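Local coordinates for protein cyclopropane mycolic acid synthase 3 (Mycobacterium tuberculosis, PDB 1L1E) that probably converts a double bond of mycolic acid chains into a cyclopropane ring, using S-adenosyl-L-methionine as the one-carbon donor, at residues V91-S96 with L119-E124; V130-S135 with T157-G162. One frame throughout, in Å; residues are numbered along the deposited sequence.

Interaction 1. Residues V91-S96 with L119-E124. With SAH (S-adenosyl-L-homocysteine), chain D.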
loop_
_atom_site.group_PDB
_atom_site.type_symbol
_atom_site.label_atom_id
_atom_site.label_comp_id
_atom_site.label_asym_id
_atom_site.label_seq_id
_atom_site.Cartn_x
_atom_site.Cartn_y
_atom_site.Cartn_z
ATOM N N VAL A 91 -2.105 13.708 8.453
ATOM C CA VAL A 91 -3.317 13.937 7.675
ATOM C C VAL A 91 -3.378 12.745 6.724
ATOM O O VAL A 91 -2.378 12.400 6.089
ATOM C CB VAL A 91 -3.253 15.235 6.834
ATOM C CG1 VAL A 91 -4.528 15.384 6.014
ATOM C CG2 VAL A 91 -3.083 16.444 7.734
ATOM N N GLY A 92 -4.534 12.106 6.640
ATOM C CA GLY A 92 -4.652 10.967 5.759
ATOM C C GLY A 92 -5.857 11.050 4.846
ATOM O O GLY A 92 -6.932 11.497 5.252
ATOM N N LEU A 93 -5.670 10.621 3.604
ATOM C CA LEU A 93 -6.757 10.617 2.639
ATOM C C LEU A 93 -7.097 9.178 2.330
ATOM O O LEU A 93 -6.206 8.323 2.258
ATOM C CB LEU A 93 -6.339 11.314 1.348
ATOM C CG LEU A 93 -5.558 12.603 1.550
ATOM C CD1 LEU A 93 -5.125 13.172 0.204
ATOM C CD2 LEU A 93 -6.424 13.579 2.319
ATOM N N THR A 94 -8.391 8.922 2.172
ATOM C CA THR A 94 -8.904 7.605 1.833
ATOM C C THR A 94 -10.213 7.781 1.065
ATOM O O THR A 94 -10.878 8.814 1.199
ATOM C CB THR A 94 -9.191 6.755 3.095
ATOM O OG1 THR A 94 -9.942 5.595 2.716
ATOM C CG2 THR A 94 -9.995 7.561 4.135
ATOM N N LEU A 95 -10.558 6.778 0.257
ATOM C CA LEU A 95 -11.798 6.763 -0.520
ATOM C C LEU A 95 -12.800 5.841 0.165
ATOM O O LEU A 95 -13.919 5.662 -0.310
ATOM C CB LEU A 95 -11.544 6.232 -1.938
ATOM C CG LEU A 95 -10.650 7.032 -2.885
ATOM C CD1 LEU A 95 -10.598 6.350 -4.255
ATOM C CD2 LEU A 95 -11.205 8.438 -3.032
ATOM N N SER A 96 -12.394 5.261 1.292
ATOM C CA SER A 96 -13.242 4.328 2.015
ATOM C C SER A 96 -13.989 4.905 3.204
ATOM O O SER A 96 -13.387 5.398 4.156
ATOM C CB SER A 96 -12.418 3.123 2.492
ATOM O OG SER A 96 -13.160 2.382 3.448
ATOM N N LEU A 119 -9.410 12.544 5.929
ATOM C CA LEU A 119 -10.370 13.102 4.989
ATOM C C LEU A 119 -10.838 12.081 3.951
ATOM O O LEU A 119 -10.033 11.374 3.342
ATOM C CB LEU A 119 -9.753 14.307 4.269
ATOM C CG LEU A 119 -9.117 15.423 5.110
ATOM C CD1 LEU A 119 -8.139 16.213 4.253
ATOM C CD2 LEU A 119 -10.197 16.335 5.684
ATOM N N LEU A 120 -12.151 12.007 3.767
ATOM C CA LEU A 120 -12.735 11.104 2.792
ATOM C C LEU A 120 -12.701 11.806 1.429
ATOM O O LEU A 120 -13.691 12.413 1.011
ATOM C CB LEU A 120 -14.180 10.781 3.172
ATOM C CG LEU A 120 -14.895 9.861 2.192
ATOM C CD1 LEU A 120 -14.348 8.445 2.328
ATOM C CD2 LEU A 120 -16.385 9.890 2.467
ATOM N N GLU A 121 -11.561 11.733 0.750
ATOM C CA GLU A 121 -11.414 12.372 -0.557
ATOM C C GLU A 121 -10.141 11.867 -1.229
ATOM O O GLU A 121 -9.221 11.412 -0.552
ATOM C CB GLU A 121 -11.328 13.896 -0.394
ATOM C CG GLU A 121 -9.965 14.374 0.103
ATOM C CD GLU A 121 -9.920 15.860 0.398
ATOM O OE1 GLU A 121 -8.801 16.390 0.559
ATOM O OE2 GLU A 121 -10.996 16.493 0.476
ATOM N N GLY A 122 -10.078 11.980 -2.554
ATOM C CA GLY A 122 -8.901 11.525 -3.281
ATOM C C GLY A 122 -7.767 12.534 -3.246
ATOM O O GLY A 122 -7.970 13.683 -2.869
ATOM N N TRP A 123 -6.564 12.102 -3.622
ATOM C CA TRP A 123 -5.412 12.988 -3.636
ATOM C C TRP A 123 -5.619 14.139 -4.618
ATOM O O TRP A 123 -4.934 15.170 -4.545
ATOM C CB TRP A 123 -4.153 12.206 -4.012
ATOM C CG TRP A 123 -4.313 11.389 -5.259
ATOM C CD1 TRP A 123 -4.591 10.051 -5.341
ATOM C CD2 TRP A 123 -4.225 11.863 -6.607
ATOM N NE1 TRP A 123 -4.679 9.665 -6.656
ATOM C CE2 TRP A 123 -4.461 10.758 -7.456
ATOM C CE3 TRP A 123 -3.971 13.116 -7.181
ATOM C CZ2 TRP A 123 -4.451 10.868 -8.853
ATOM C CZ3 TRP A 123 -3.961 13.225 -8.578
ATOM C CH2 TRP A 123 -4.200 12.104 -9.393
ATOM N N GLU A 124 -6.560 13.962 -5.543
ATOM C CA GLU A 124 -6.855 15.003 -6.527
ATOM C C GLU A 124 -7.377 16.286 -5.886
ATOM O O GLU A 124 -7.165 17.378 -6.417
ATOM C CB GLU A 124 -7.883 14.514 -7.545
ATOM C CG GLU A 124 -8.744 13.361 -7.074
ATOM C CD GLU A 124 -7.966 12.062 -7.063
ATOM O OE1 GLU A 124 -7.177 11.860 -8.010
ATOM O OE2 GLU A 124 -8.138 11.247 -6.137
HETATM N N SAH D . -1.961 2.305 3.019
HETATM C CA SAH D . -2.832 1.413 3.785
HETATM C CB SAH D . -4.051 0.982 2.940
HETATM C CG SAH D . -3.749 0.309 1.598
HETATM S SD SAH D . -5.222 -0.166 0.679
HETATM C C SAH D . -2.063 0.162 4.242
HETATM O O SAH D . -0.867 0.077 3.948
HETATM O OXT SAH D . -2.673 -0.723 4.858
HETATM C "C5'" SAH D . -5.374 1.231 -0.485
HETATM C "C4'" SAH D . -5.755 2.572 0.156
HETATM O "O4'" SAH D . -5.596 3.691 -0.763
HETATM C "C3'" SAH D . -7.212 2.635 0.608
HETATM O "O3'" SAH D . -7.252 3.390 1.841
HETATM C "C2'" SAH D . -7.895 3.369 -0.513
HETATM O "O2'" SAH D . -9.162 3.899 -0.115
HETATM C "C1'" SAH D . -6.859 4.400 -0.847
HETATM N N9 SAH D . -7.016 5.025 -2.179
HETATM C C8 SAH D . -7.192 4.473 -3.408
HETATM N N7 SAH D . -7.290 5.280 -4.412
HETATM C C5 SAH D . -7.167 6.525 -3.809
HETATM C C6 SAH D . -7.178 7.869 -4.308
HETATM N N6 SAH D . -7.325 8.163 -5.609
HETATM N N1 SAH D . -7.026 8.897 -3.397
HETATM C C2 SAH D . -6.873 8.608 -2.081
HETATM N N3 SAH D . -6.845 7.391 -1.500
HETATM C C4 SAH D . -7.001 6.384 -2.431
#
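L93 and L119 run side by side and point the same way from neighbouring parallel strands of a beta-alpha-beta unit (strand 89-94, helix 97-109, strand 116-120) in the Rossmann-like sheet of this methyltransferase. CD2 of L93 lies 3.7 Å from CD1 of L119, which V91 CG1 also touches. L93 CD1 turns instead to the W123 backbone, 3.9 Å from its CA. Beneath the leucines, hydrogen bonds run from L119 N to G92 O (2.8 Å) and from T94 N to L119 O.

Past the strand ends both chains bend to the S-adenosyl-L-homocysteine. L95 lays its isobutyl group over one face of the adenine, CD1 being 3.5 Å from SAH C5, while CD2 reaches back to G122 N. W123 comes from the other side of the adenine plane, its CD1 and NE1 near SAH N6. T94 OG1, anti to its backbone N (chi1 168°), accepts S96 N in an ST turn; L95 N donates to the ribose O2' of SAH at 3.2 Å. W123 N donates a hydrogen bond to SAH N1 at 3.2 Å. E124, which also pairs with R146, sets CD over the centre of the W123 ring and takes SAH N6 on OE2 at 3.2 Å, with 156° at the hydrogen.

Interaction 2. Residues V130-S135 with T157-G162; sequences VDRIVS and TLPADG
I133 and L158 make the main apolar contact between the start of strand 132-136 and the loop that leaves helix 147-157. The two side chains meet at a slant: L158 CD2 sits 3.6 Å from I133 CG1 and just as close to I133 CD1, and V130 CG2 brushes the same leucine methyl more loosely. I133 CD1 also meets T157 OG1, a hydroxyl already engaged by T154 O one turn back.

One backbone hydrogen bond joins the segments, V130 N donating to T157 O at 3.2 Å, tilted out of the carbonyl plane. P159 adds a van der Waals contact, its ring pressed against two carbonyl oxygens with CD 3.1 Å from V130 O and 3.4 Å from D131 O. From P159 the chain makes a type I beta turn, closed by G162 N on P159 O.

The charged group is R132. Its chain is bent at chi2 (-69°), and NH1 gives a nearly straight bond of 2.9 Å to D131 O, which lies in the guanidinium plane; NE is held by L60 O. NH1 also forms a salt bridge to D161 OD1, weak as a hydrogen bond at 3.3 Å, with the guanidinium and carboxylate planes 62° apart. D161 O lies over one guanidinium face, offset toward its rim.

This is packing typical of a Rossmann-like beta-alpha-beta crossover, in which the turn after helix 147-157 leads into strand 163-170, parallel and next to strand 132-136.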
loop_
_atom_site.group_PDB
_atom_site.type_symbol
_atom_site.label_atom_id
_atom_site.label_comp_id
_atom_site.label_asym_id
_atom_site.label_seq_id
_atom_site.Cartn_x
_atom_site.Cartn_y
_atom_site.Cartn_z
ATOM N N VAL A 130 2.553 20.234 3.020
ATOM C CA VAL A 130 2.948 19.269 4.047
ATOM C C VAL A 130 4.453 19.071 3.917
ATOM O O VAL A 130 5.038 19.408 2.885
ATOM C CB VAL A 130 2.234 17.907 3.890
ATOM C CG1 VAL A 130 0.732 18.097 4.014
ATOM C CG2 VAL A 130 2.606 17.258 2.563
ATOM N N ASP A 131 5.083 18.522 4.951
ATOM C CA ASP A 131 6.528 18.326 4.930
ATOM C C ASP A 131 6.997 17.067 4.215
ATOM O O ASP A 131 8.034 17.080 3.539
ATOM C CB ASP A 131 7.081 18.305 6.357
ATOM C CG ASP A 131 6.933 19.635 7.061
ATOM O OD1 ASP A 131 7.465 20.643 6.544
ATOM O OD2 ASP A 131 6.288 19.665 8.133
ATOM N N ARG A 132 6.237 15.990 4.369
ATOM C CA ARG A 132 6.590 14.703 3.788
ATOM C C ARG A 132 5.326 13.964 3.390
ATOM O O ARG A 132 4.230 14.315 3.833
ATOM C CB ARG A 132 7.362 13.862 4.817
ATOM C CG ARG A 132 8.615 14.527 5.389
ATOM C CD ARG A 132 9.700 14.652 4.339
ATOM N NE ARG A 132 11.001 15.007 4.909
ATOM C CZ ARG A 132 11.422 16.251 5.134
ATOM N NH1 ARG A 132 10.655 17.292 4.838
ATOM N NH2 ARG A 132 12.622 16.457 5.655
ATOM N N ILE A 133 5.490 12.928 2.571
ATOM C CA ILE A 133 4.359 12.136 2.097
ATOM C C ILE A 133 4.708 10.659 2.079
ATOM O O ILE A 133 5.850 10.278 1.799
ATOM C CB ILE A 133 3.956 12.545 0.664
ATOM C CG1 ILE A 133 3.445 13.980 0.646
ATOM C CG2 ILE A 133 2.871 11.600 0.120
ATOM C CD1 ILE A 133 3.215 14.505 -0.777
ATOM N N VAL A 134 3.721 9.831 2.390
ATOM C CA VAL A 134 3.893 8.390 2.375
ATOM C C VAL A 134 2.647 7.812 1.705
ATOM O O VAL A 134 1.520 8.226 2.001
ATOM C CB VAL A 134 4.028 7.817 3.820
ATOM C CG1 VAL A 134 2.748 8.094 4.629
ATOM C CG2 VAL A 134 4.302 6.320 3.760
ATOM N N SER A 135 2.846 6.872 0.788
ATOM C CA SER A 135 1.728 6.239 0.092
ATOM C C SER A 135 2.068 4.762 -0.075
ATOM O O SER A 135 2.986 4.407 -0.813
ATOM C CB SER A 135 1.506 6.879 -1.277
ATOM O OG SER A 135 0.333 6.352 -1.881
ATOM N N THR A 157 3.026 20.009 -3.403
ATOM C CA THR A 157 2.626 20.157 -2.010
ATOM C C THR A 157 3.831 20.043 -1.084
ATOM O O THR A 157 3.804 20.523 0.046
ATOM C CB THR A 157 1.598 19.088 -1.614
ATOM O OG1 THR A 157 2.147 17.790 -1.861
ATOM C CG2 THR A 157 0.324 19.259 -2.421
ATOM N N LEU A 158 4.885 19.401 -1.577
ATOM C CA LEU A 158 6.107 19.189 -0.817
ATOM C C LEU A 158 7.006 20.405 -0.815
ATOM O O LEU A 158 6.967 21.218 -1.736
ATOM C CB LEU A 158 6.889 18.005 -1.391
ATOM C CG LEU A 158 6.249 16.628 -1.236
ATOM C CD1 LEU A 158 7.049 15.584 -2.019
ATOM C CD2 LEU A 158 6.181 16.283 0.248
ATOM N N PRO A 159 7.839 20.541 0.227
ATOM C CA PRO A 159 8.770 21.662 0.359
ATOM C C PRO A 159 10.070 21.375 -0.389
ATOM O O PRO A 159 10.261 20.276 -0.919
ATOM C CB PRO A 159 8.981 21.751 1.862
ATOM C CG PRO A 159 8.974 20.312 2.266
ATOM C CD PRO A 159 7.809 19.740 1.465
ATOM N N ALA A 160 10.956 22.367 -0.429
ATOM C CA ALA A 160 12.244 22.231 -1.102
ATOM C C ALA A 160 12.962 20.940 -0.719
ATOM O O ALA A 160 13.490 20.243 -1.588
ATOM C CB ALA A 160 13.124 23.421 -0.775
ATOM N N ASP A 161 12.989 20.627 0.575
ATOM C CA ASP A 161 13.657 19.412 1.051
ATOM C C ASP A 161 12.677 18.278 1.315
ATOM O O ASP A 161 12.936 17.396 2.134
ATOM C CB ASP A 161 14.449 19.695 2.332
ATOM C CG ASP A 161 13.606 20.339 3.417
ATOM O OD1 ASP A 161 12.508 19.825 3.721
ATOM O OD2 ASP A 161 14.050 21.363 3.980
ATOM N N GLY A 162 11.553 18.298 0.614
ATOM C CA GLY A 162 10.562 17.262 0.803
ATOM C C GLY A 162 10.885 15.962 0.089
ATOM O O GLY A 162 11.689 15.904 -0.847
#

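In the fold
Both contacts reach the same sheet, at different ends of its parallel strands. Interaction 1 is at the C-terminal ends of strands 89-94 and 116-120, where the cofactor product binds; interaction 2 is where strand 132-136 starts, at the far side from the ligand. Their centres are 16 Å apart and their nearest atoms about 6 Å, without touching. Strand 67-71 runs between them: L69 meets L93 on one side and, on the other, I133 of strand 132-136 and V130 just before it. Interaction 1 contributes eight residues to the S-adenosyl-L-homocysteine pocket, whereas the I133 side chain of interaction 2 stays about 10 Å from that ligand and about 8 Å from the W123 side chain.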